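Local coordinates for protein 11R-lipoxygenase (Gersemia fruticosa, PDB 3VF1) that probably adds molecular oxygen to polyunsaturated fatty acids as a calcium-regulated, non-heme iron dioxygenase with a PLAT domain beside its helical catalytic domain, at residues 157-167 against 402-413; 180-189 against 429-437. All coordinates share one frame; numbering follows the deposited sequence.

Interaction 1. Residues 157-167 against 402-413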
loop_
_atom_site.group_PDB
_atom_site.type_symbol
_atom_site.label_atom_id
_atom_site.label_comp_id
_atom_site.label_asym_id
_atom_site.label_seq_id
_atom_site.Cartn_x
_atom_site.Cartn_y
_atom_site.Cartn_z
ATOM N N GLU A 157 23.281 -12.223 12.815
ATOM C CA GLU A 157 22.645 -11.430 11.772
ATOM C C GLU A 157 21.535 -10.568 12.362
ATOM O O GLU A 157 21.527 -9.346 12.204
ATOM C CB GLU A 157 22.068 -12.349 10.695
ATOM C CG GLU A 157 21.592 -11.628 9.446
ATOM C CD GLU A 157 20.855 -12.548 8.490
ATOM O OE1 GLU A 157 20.291 -13.560 8.958
ATOM O OE2 GLU A 157 20.838 -12.265 7.272
ATOM N N VAL A 158 20.600 -11.218 13.048
ATOM C CA VAL A 158 19.479 -10.529 13.673
ATOM C C VAL A 158 19.959 -9.507 14.699
ATOM O O VAL A 158 19.372 -8.433 14.838
ATOM C CB VAL A 158 18.532 -11.530 14.362
ATOM C CG1 VAL A 158 17.516 -10.802 15.232
ATOM C CG2 VAL A 158 17.832 -12.395 13.324
ATOM N N SER A 159 21.024 -9.844 15.418
ATOM C CA SER A 159 21.571 -8.954 16.436
ATOM C C SER A 159 22.142 -7.692 15.796
ATOM O O SER A 159 21.975 -6.589 16.318
ATOM C CB SER A 159 22.655 -9.672 17.242
ATOM O OG SER A 159 23.205 -8.817 18.228
ATOM N N GLU A 160 22.812 -7.861 14.662
ATOM C CA GLU A 160 23.371 -6.735 13.926
ATOM C C GLU A 160 22.263 -5.840 13.380
ATOM O O GLU A 160 22.343 -4.615 13.467
ATOM C CB GLU A 160 24.245 -7.233 12.774
ATOM C CG GLU A 160 25.551 -7.876 13.216
ATOM C CD GLU A 160 26.339 -8.452 12.053
ATOM O OE1 GLU A 160 25.722 -8.761 11.011
ATOM O OE2 GLU A 160 27.575 -8.590 12.180
ATOM N N ASN A 161 21.228 -6.459 12.819
ATOM C CA ASN A 161 20.125 -5.719 12.216
ATOM C C ASN A 161 19.354 -4.866 13.219
ATOM O O ASN A 161 18.914 -3.766 12.892
ATOM C CB ASN A 161 19.170 -6.676 11.502
ATOM C CG ASN A 161 19.726 -7.179 10.182
ATOM O OD1 ASN A 161 20.561 -6.522 9.556
ATOM N ND2 ASN A 161 19.261 -8.344 9.748
ATOM N N LYS A 162 19.191 -5.368 14.439
ATOM C CA LYS A 162 18.479 -4.623 15.474
ATOM C C LYS A 162 19.115 -3.258 15.718
ATOM O O LYS A 162 18.458 -2.337 16.198
ATOM C CB LYS A 162 18.443 -5.407 16.788
ATOM C CG LYS A 162 17.294 -6.393 16.901
ATOM C CD LYS A 162 17.057 -6.785 18.354
ATOM C CE LYS A 162 15.923 -7.789 18.496
ATOM N NZ LYS A 162 16.267 -9.116 17.911
ATOM N N LYS A 163 20.396 -3.130 15.388
ATOM C CA LYS A 163 21.121 -1.886 15.619
ATOM C C LYS A 163 20.854 -0.870 14.512
ATOM O O LYS A 163 21.001 0.336 14.716
ATOM C CB LYS A 163 22.621 -2.161 15.726
ATOM C CG LYS A 163 22.993 -3.108 16.855
ATOM C CD LYS A 163 24.495 -3.322 16.933
ATOM C CE LYS A 163 24.865 -4.231 18.094
ATOM N NZ LYS A 163 26.335 -4.451 18.188
ATOM N N LEU A 164 20.461 -1.364 13.342
ATOM C CA LEU A 164 20.204 -0.503 12.193
ATOM C C LEU A 164 18.731 -0.125 12.081
ATOM O O LEU A 164 18.396 0.952 11.583
ATOM C CB LEU A 164 20.649 -1.199 10.905
ATOM C CG LEU A 164 22.139 -1.534 10.809
ATOM C CD1 LEU A 164 22.432 -2.297 9.525
ATOM C CD2 LEU A 164 22.982 -0.270 10.887
ATOM N N TYR A 165 17.855 -1.011 12.549
ATOM C CA TYR A 165 16.417 -0.811 12.410
ATOM C C TYR A 165 15.732 -0.700 13.768
ATOM O O TYR A 165 15.248 -1.688 14.315
ATOM C CB TYR A 165 15.809 -1.956 11.598
ATOM C CG TYR A 165 16.396 -2.085 10.208
ATOM C CD1 TYR A 165 15.923 -1.309 9.159
ATOM C CD2 TYR A 165 17.426 -2.979 9.948
ATOM C CE1 TYR A 165 16.458 -1.421 7.887
ATOM C CE2 TYR A 165 17.966 -3.099 8.681
ATOM C CZ TYR A 165 17.479 -2.318 7.655
ATOM O OH TYR A 165 18.015 -2.431 6.392
ATOM N N LYS A 166 15.696 0.516 14.304
ATOM C CA LYS A 166 15.074 0.778 15.597
ATOM C C LYS A 166 13.666 1.326 15.404
ATOM O O LYS A 166 13.308 1.763 14.310
ATOM C CB LYS A 166 15.904 1.796 16.381
ATOM C CG LYS A 166 17.393 1.477 16.447
ATOM C CD LYS A 166 17.781 0.828 17.767
ATOM C CE LYS A 166 16.953 -0.414 18.051
ATOM N NZ LYS A 166 17.542 -1.231 19.153
ATOM N N TRP A 167 12.870 1.304 16.469
ATOM C CA TRP A 167 11.548 1.920 16.444
ATOM C C TRP A 167 11.668 3.428 16.641
ATOM O O TRP A 167 12.201 3.894 17.646
ATOM C CB TRP A 167 10.651 1.325 17.532
ATOM C CG TRP A 167 10.307 -0.115 17.310
ATOM C CD1 TRP A 167 10.774 -1.186 18.014
ATOM C CD2 TRP A 167 9.423 -0.642 16.315
ATOM N NE1 TRP A 167 10.235 -2.349 17.520
ATOM C CE2 TRP A 167 9.401 -2.042 16.476
ATOM C CE3 TRP A 167 8.647 -0.067 15.305
ATOM C CZ2 TRP A 167 8.633 -2.874 15.665
ATOM C CZ3 TRP A 167 7.885 -0.896 14.500
ATOM C CH2 TRP A 167 7.884 -2.284 14.684
ATOM N N PRO A 402 5.116 -1.466 10.281
ATOM C CA PRO A 402 5.612 -2.222 11.437
ATOM C C PRO A 402 6.067 -3.641 11.095
ATOM O O PRO A 402 6.994 -4.144 11.728
ATOM C CB PRO A 402 4.400 -2.263 12.368
ATOM C CG PRO A 402 3.631 -1.042 12.026
ATOM C CD PRO A 402 3.803 -0.855 10.551
ATOM N N THR A 403 5.430 -4.274 10.113
ATOM C CA THR A 403 5.783 -5.643 9.748
ATOM C C THR A 403 7.141 -5.678 9.060
ATOM O O THR A 403 7.873 -6.662 9.170
ATOM C CB THR A 403 4.731 -6.291 8.823
ATOM O OG1 THR A 403 4.758 -5.663 7.536
ATOM C CG2 THR A 403 3.333 -6.181 9.428
ATOM N N ALA A 404 7.479 -4.605 8.353
ATOM C CA ALA A 404 8.777 -4.507 7.697
ATOM C C ALA A 404 9.868 -4.321 8.742
ATOM O O ALA A 404 10.909 -4.971 8.688
ATOM C CB ALA A 404 8.787 -3.351 6.706
ATOM N N VAL A 405 9.615 -3.434 9.699
ATOM C CA VAL A 405 10.583 -3.143 10.752
ATOM C C VAL A 405 10.830 -4.372 11.623
ATOM O O VAL A 405 11.970 -4.678 11.971
ATOM C CB VAL A 405 10.110 -1.974 11.642
ATOM C CG1 VAL A 405 11.073 -1.760 12.799
ATOM C CG2 VAL A 405 9.971 -0.703 10.818
ATOM N N SER A 406 9.758 -5.079 11.969
ATOM C CA SER A 406 9.871 -6.256 12.821
ATOM C C SER A 406 10.609 -7.383 12.104
ATOM O O SER A 406 11.307 -8.174 12.736
ATOM C CB SER A 406 8.491 -6.736 13.273
ATOM O OG SER A 406 8.614 -7.844 14.146
ATOM N N SER A 407 10.451 -7.458 10.786
ATOM C CA SER A 407 11.145 -8.468 9.996
ATOM C C SER A 407 12.655 -8.312 10.134
ATOM O O SER A 407 13.373 -9.290 10.350
ATOM C CB SER A 407 10.755 -8.370 8.520
ATOM O OG SER A 407 9.410 -8.772 8.314
ATOM N N TRP A 408 13.132 -7.078 10.009
ATOM C CA TRP A 408 14.561 -6.799 10.089
ATOM C C TRP A 408 15.110 -7.042 11.491
ATOM O O TRP A 408 16.272 -7.413 11.655
ATOM C CB TRP A 408 14.850 -5.358 9.662
ATOM C CG TRP A 408 14.820 -5.157 8.176
ATOM C CD1 TRP A 408 13.794 -4.648 7.435
ATOM C CD2 TRP A 408 15.868 -5.465 7.249
ATOM N NE1 TRP A 408 14.138 -4.620 6.105
ATOM C CE2 TRP A 408 15.406 -5.117 5.964
ATOM C CE3 TRP A 408 17.151 -6.003 7.381
ATOM C CZ2 TRP A 408 16.182 -5.290 4.820
ATOM C CZ3 TRP A 408 17.921 -6.174 6.243
ATOM C CH2 TRP A 408 17.433 -5.819 4.980
ATOM N N ARG A 409 14.268 -6.845 12.498
ATOM C CA ARG A 409 14.706 -6.910 13.890
ATOM C C ARG A 409 14.674 -8.314 14.491
ATOM O O ARG A 409 15.370 -8.582 15.468
ATOM C CB ARG A 409 13.843 -5.986 14.750
ATOM C CG ARG A 409 14.078 -4.508 14.507
ATOM C CD ARG A 409 13.033 -3.660 15.214
ATOM N NE ARG A 409 12.942 -3.970 16.638
ATOM C CZ ARG A 409 13.817 -3.566 17.554
ATOM N NH1 ARG A 409 14.871 -2.841 17.205
ATOM N NH2 ARG A 409 13.643 -3.897 18.826
ATOM N N ASN A 410 13.868 -9.206 13.923
ATOM C CA ASN A 410 13.630 -10.502 14.553
ATOM C C ASN A 410 13.841 -11.723 13.655
ATOM O O ASN A 410 13.957 -12.842 14.155
ATOM C CB ASN A 410 12.215 -10.540 15.131
ATOM C CG ASN A 410 11.957 -9.408 16.105
ATOM O OD1 ASN A 410 12.315 -9.491 17.280
ATOM N ND2 ASN A 410 11.335 -8.340 15.619
ATOM N N LEU A 411 13.892 -11.518 12.343
ATOM C CA LEU A 411 14.014 -12.639 11.416
ATOM C C LEU A 411 15.327 -12.603 10.642
ATOM O O LEU A 411 15.712 -11.560 10.113
ATOM C CB LEU A 411 12.849 -12.642 10.425
ATOM C CG LEU A 411 11.445 -12.753 11.017
ATOM C CD1 LEU A 411 10.410 -12.739 9.903
ATOM C CD2 LEU A 411 11.307 -14.007 11.863
ATOM N N PRO A 412 16.024 -13.748 10.580
ATOM C CA PRO A 412 17.203 -13.882 9.720
ATOM C C PRO A 412 16.785 -14.209 8.292
ATOM O O PRO A 412 15.715 -14.786 8.087
ATOM C CB PRO A 412 17.949 -15.059 10.344
ATOM C CG PRO A 412 16.872 -15.906 10.928
ATOM C CD PRO A 412 15.796 -14.957 11.391
ATOM N N SER A 413 17.618 -13.850 7.320
ATOM C CA SER A 413 17.269 -14.012 5.912
ATOM C C SER A 413 17.151 -15.476 5.478
ATOM O O SER A 413 16.797 -15.757 4.332
ATOM C CB SER A 413 18.289 -13.287 5.028
ATOM O OG SER A 413 19.608 -13.718 5.311
#

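Interaction 2. Residues 180-189 against 429-437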
loop_
_atom_site.group_PDB
_atom_site.type_symbol
_atom_site.label_atom_id
_atom_site.label_comp_id
_atom_site.label_asym_id
_atom_site.label_seq_id
_atom_site.Cartn_x
_atom_site.Cartn_y
_atom_site.Cartn_z
ATOM N N PHE A 180 6.936 2.869 13.746
ATOM C CA PHE A 180 7.606 3.148 12.483
ATOM C C PHE A 180 9.116 3.068 12.652
ATOM O O PHE A 180 9.620 3.066 13.773
ATOM C CB PHE A 180 7.199 4.527 11.957
ATOM C CG PHE A 180 7.424 5.645 12.937
ATOM C CD1 PHE A 180 6.548 5.847 13.991
ATOM C CD2 PHE A 180 8.505 6.501 12.797
ATOM C CE1 PHE A 180 6.749 6.875 14.893
ATOM C CE2 PHE A 180 8.711 7.534 13.694
ATOM C CZ PHE A 180 7.832 7.723 14.744
ATOM N N VAL A 181 9.834 2.992 11.536
ATOM C CA VAL A 181 11.288 2.903 11.574
ATOM C C VAL A 181 11.891 4.239 11.985
ATOM O O VAL A 181 11.322 5.297 11.709
ATOM C CB VAL A 181 11.870 2.501 10.204
ATOM C CG1 VAL A 181 11.746 3.650 9.209
ATOM C CG2 VAL A 181 13.324 2.080 10.351
ATOM N N ASP A 182 13.042 4.186 12.647
ATOM C CA ASP A 182 13.755 5.393 13.039
ATOM C C ASP A 182 14.649 5.860 11.897
ATOM O O ASP A 182 15.675 5.245 11.607
ATOM C CB ASP A 182 14.600 5.133 14.288
ATOM C CG ASP A 182 15.338 6.371 14.762
ATOM O OD1 ASP A 182 15.375 7.370 14.012
ATOM O OD2 ASP A 182 15.888 6.346 15.884
ATOM N N ALA A 183 14.248 6.948 11.249
ATOM C CA ALA A 183 15.020 7.522 10.155
ATOM C C ALA A 183 14.599 8.967 9.932
ATOM O O ALA A 183 13.409 9.269 9.854
ATOM C CB ALA A 183 14.824 6.711 8.888
ATOM N N GLU A 184 15.577 9.859 9.831
ATOM C CA GLU A 184 15.297 11.281 9.668
ATOM C C GLU A 184 14.911 11.593 8.227
ATOM O O GLU A 184 14.054 12.439 7.971
ATOM C CB GLU A 184 16.511 12.114 10.077
ATOM C CG GLU A 184 16.258 13.613 10.070
ATOM C CD GLU A 184 17.408 14.404 10.666
ATOM O OE1 GLU A 184 18.307 13.783 11.274
ATOM O OE2 GLU A 184 17.413 15.646 10.525
ATOM N N GLU A 185 15.550 10.899 7.291
ATOM C CA GLU A 185 15.267 11.074 5.872
ATOM C C GLU A 185 15.457 9.756 5.131
ATOM O O GLU A 185 16.034 8.816 5.673
ATOM C CB GLU A 185 16.187 12.138 5.269
ATOM C CG GLU A 185 16.167 13.477 5.997
ATOM C CD GLU A 185 16.994 14.532 5.284
ATOM O OE1 GLU A 185 17.309 14.331 4.091
ATOM O OE2 GLU A 185 17.329 15.556 5.916
ATOM N N PRO A 186 14.970 9.680 3.884
ATOM C CA PRO A 186 15.164 8.456 3.100
ATOM C C PRO A 186 16.636 8.068 2.985
ATOM O O PRO A 186 16.952 6.881 2.931
ATOM C CB PRO A 186 14.600 8.829 1.726
ATOM C CG PRO A 186 13.607 9.900 2.004
ATOM C CD PRO A 186 14.163 10.677 3.159
ATOM N N LYS A 187 17.520 9.061 2.956
ATOM C CA LYS A 187 18.953 8.813 2.809
ATOM C C LYS A 187 19.582 8.245 4.078
ATOM O O LYS A 187 20.578 7.524 4.014
ATOM C CB LYS A 187 19.681 10.100 2.412
ATOM C CG LYS A 187 19.532 10.478 0.946
ATOM C CD LYS A 187 20.224 9.465 0.045
ATOM C CE LYS A 187 20.246 9.926 -1.403
ATOM N NZ LYS A 187 20.952 8.953 -2.283
ATOM N N SER A 188 19.006 8.570 5.231
ATOM C CA SER A 188 19.546 8.101 6.504
ATOM C C SER A 188 19.175 6.645 6.782
ATOM O O SER A 188 19.516 6.103 7.833
ATOM C CB SER A 188 19.071 8.994 7.654
ATOM O OG SER A 188 17.658 9.037 7.724
ATOM N N LEU A 189 18.475 6.018 5.842
ATOM C CA LEU A 189 18.140 4.603 5.955
ATOM C C LEU A 189 19.273 3.743 5.412
ATOM O O LEU A 189 20.060 4.201 4.584
ATOM C CB LEU A 189 16.860 4.289 5.178
ATOM C CG LEU A 189 15.529 4.733 5.784
ATOM C CD1 LEU A 189 14.413 4.563 4.766
ATOM C CD2 LEU A 189 15.221 3.946 7.046
ATOM N N MET A 429 9.381 1.285 3.910
ATOM C CA MET A 429 10.088 2.139 4.861
ATOM C C MET A 429 10.573 3.422 4.193
ATOM O O MET A 429 10.469 4.508 4.765
ATOM C CB MET A 429 11.266 1.395 5.492
ATOM C CG MET A 429 10.876 0.515 6.669
ATOM S SD MET A 429 12.274 -0.352 7.419
ATOM C CE MET A 429 12.711 -1.489 6.112
ATOM N N ALA A 430 11.101 3.295 2.980
ATOM C CA ALA A 430 11.578 4.454 2.234
ATOM C C ALA A 430 10.459 5.464 1.992
ATOM O O ALA A 430 10.599 6.643 2.321
ATOM C CB ALA A 430 12.190 4.015 0.910
ATOM N N ILE A 431 9.349 5.002 1.419
ATOM C CA ILE A 431 8.254 5.896 1.051
ATOM C C ILE A 431 7.594 6.542 2.269
ATOM O O ILE A 431 7.186 7.702 2.214
ATOM C CB ILE A 431 7.172 5.176 0.211
ATOM C CG1 ILE A 431 6.149 6.183 -0.321
ATOM C CG2 ILE A 431 6.464 4.108 1.034
ATOM C CD1 ILE A 431 6.750 7.294 -1.157
ATOM N N ASN A 432 7.487 5.796 3.364
ATOM C CA ASN A 432 6.869 6.321 4.579
ATOM C C ASN A 432 7.739 7.368 5.264
ATOM O O ASN A 432 7.229 8.304 5.876
ATOM C CB ASN A 432 6.554 5.191 5.558
ATOM C CG ASN A 432 5.295 4.439 5.190
ATOM O OD1 ASN A 432 4.765 4.590 4.090
ATOM N ND2 ASN A 432 4.807 3.624 6.114
ATOM N N THR A 433 9.054 7.205 5.167
ATOM C CA THR A 433 9.976 8.182 5.728
ATOM C C THR A 433 9.836 9.491 4.965
ATOM O O THR A 433 9.851 10.569 5.557
ATOM C CB THR A 433 11.436 7.702 5.651
ATOM O OG1 THR A 433 11.593 6.503 6.423
ATOM C CG2 THR A 433 12.377 8.769 6.191
ATOM N N LEU A 434 9.699 9.387 3.647
ATOM C CA LEU A 434 9.460 10.551 2.807
ATOM C C LEU A 434 8.096 11.148 3.137
ATOM O O LEU A 434 7.950 12.366 3.247
ATOM C CB LEU A 434 9.514 10.164 1.329
ATOM C CG LEU A 434 9.321 11.305 0.327
ATOM C CD1 LEU A 434 10.519 12.243 0.348
ATOM C CD2 LEU A 434 9.086 10.758 -1.070
ATOM N N GLY A 435 7.102 10.280 3.297
ATOM C CA GLY A 435 5.755 10.710 3.625
ATOM C C GLY A 435 5.706 11.509 4.914
ATOM O O GLY A 435 5.000 12.512 5.012
ATOM N N ARG A 436 6.467 11.065 5.908
ATOM C CA ARG A 436 6.496 11.741 7.199
ATOM C C ARG A 436 7.073 13.152 7.103
ATOM O O ARG A 436 6.947 13.942 8.037
ATOM C CB ARG A 436 7.289 10.918 8.218
ATOM C CG ARG A 436 6.460 9.862 8.932
ATOM C CD ARG A 436 7.263 9.144 10.005
ATOM N NE ARG A 436 8.179 8.157 9.441
ATOM C CZ ARG A 436 7.841 6.907 9.127
ATOM N NH1 ARG A 436 6.600 6.475 9.314
ATOM N NH2 ARG A 436 8.748 6.085 8.620
ATOM N N ASN A 437 7.701 13.469 5.976
ATOM C CA ASN A 437 8.280 14.794 5.776
ATOM C C ASN A 437 7.568 15.625 4.708
ATOM O O ASN A 437 7.473 16.844 4.835
ATOM C CB ASN A 437 9.764 14.673 5.418
ATOM C CG ASN A 437 10.586 14.048 6.531
ATOM O OD1 ASN A 437 10.266 14.190 7.711
ATOM N ND2 ASN A 437 11.655 13.355 6.158
HETATM O O HOH W 1 11.018 7.412 9.585
#

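Interaction 1. Residues 157-167 against 402-413
Lys162 and Arg409 face each other where the axes of 157-164 and 402-410 approach to 7.8 Å, their directions 135° apart, midway between perpendicular and antiparallel. The centre of the contact is a face-to-face stack of Tyr165 on the five-membered ring of Trp408, centroids 4.0 Å apart and planes 22° from parallel. Trp408 CB also lies over the tyrosine face, while the amide of Asn161 stands at the indole edge, turned nearly perpendicular to it. Met429 touches both stacked residues, and Trp418 meets Trp408 edge-to-face.

Arg409 folds along the other flank. Its chain bends at chi3 (54°), which turns the guanidinium back to the opposing backbone, where NH1 donates to Tyr165 O at 3.1 Å, nearly straight and within the guanidinium plane. Lys162 CG lies over one face of this group and Trp167 CD1 over the other. The Trp167 indole also takes Val405 CG1 squarely over its six-membered ring, 3.6 Å from the centroid. Asp533 draws the polar ends together, accepting from Trp167 NE1 and Asn410 ND2 and forming a salt bridge with Arg409 NE.

At the far end Glu157 is extended, and its carboxylate receives Ser413 through both oxygens: OG donates to the syn lone pair of OE2 at 2.7 Å, whereas N reaches OE1 from above the carboxylate plane. Helix 369-410, which carries the iron ligands His392 and His397, is thus joined to the end of helix 148-164 and the loop that follows it. Lys162 NZ donates to Arg409 O at 2.7 Å, where an ammonium would probably offset the negative end of the helix dipole, and Asp533 probably eases the proximity of Lys166 to Arg409.

Interaction 2. Residues 180-189 against 429-437
Phe180 and Arg436 meet through two turned side chains: the phenylalanine CG sits between its own backbone N and carbonyl carbon (chi1 55°), and the arginine bends at chi3 (-77°), bringing one face of its guanidinium beneath Phe180 CB and CD2. The setting is an irregular loop laid along helix 428-438 of the lipoxygenase catalytic domain. Phe180 CB comes to 3.3 Å from Arg436 NH1, with ring and guanidinium planes 32° apart. Asn432 O covers the opposite guanidinium face, and Glu401 fixes the charge, forming a salt bridge with Arg436 NH2 while accepting from Val181 N.

Val181 crosses Met429 at about a right angle, its CG2 4.0 Å from the sulfur SD. Leu189 runs past Thr433 in the opposite direction, and its CD1 rests on Ala430 CA at 3.8 Å. Thr433 has a divided role: OG1 turns back to donate to Met429 O, which takes Thr433 N from the other face of its plane, and CG2 presses against the Glu185-Pro186 peptide, 3.4 Å from Glu185 C. Pro186 CG reaches Leu434 CB beside it.

Loop carbonyls are gathered by a bridging water that accepts from Arg436 NH2 at 2.8 Å and lies within hydrogen-bonding distance of Val181 O and Ala183 O. Leu434, which also meets the loop at Pro186, lies about 7 Å, side chain to side chain, from the iron ligand Ile698. Near the helix's C-terminal end, Asn437 OD1 accepts from Arg172, and ND2 donates within its amide plane to Glu184 O at 3.1 Å.

From the N terminus the chain leaves the PLAT beta sandwich, runs through helix 148-164 into 157-167, and soon reaches the loop 180-189. Both wait more than two hundred residues for their partners, 402-413 at the end of helix 369-410 and then 429-437 on helix 428-438. The segments alternate, so the two closures cross, and their centres lie 16 Å apart. Backbone pairing of Lys166 O with Asp182 N, probably a hydrogen bond, joins the early segments, and Trp167 CE3 packs against Phe180 O beside it. Together they fasten the polypeptide leading from the sandwich onto two helices of the catalytic domain.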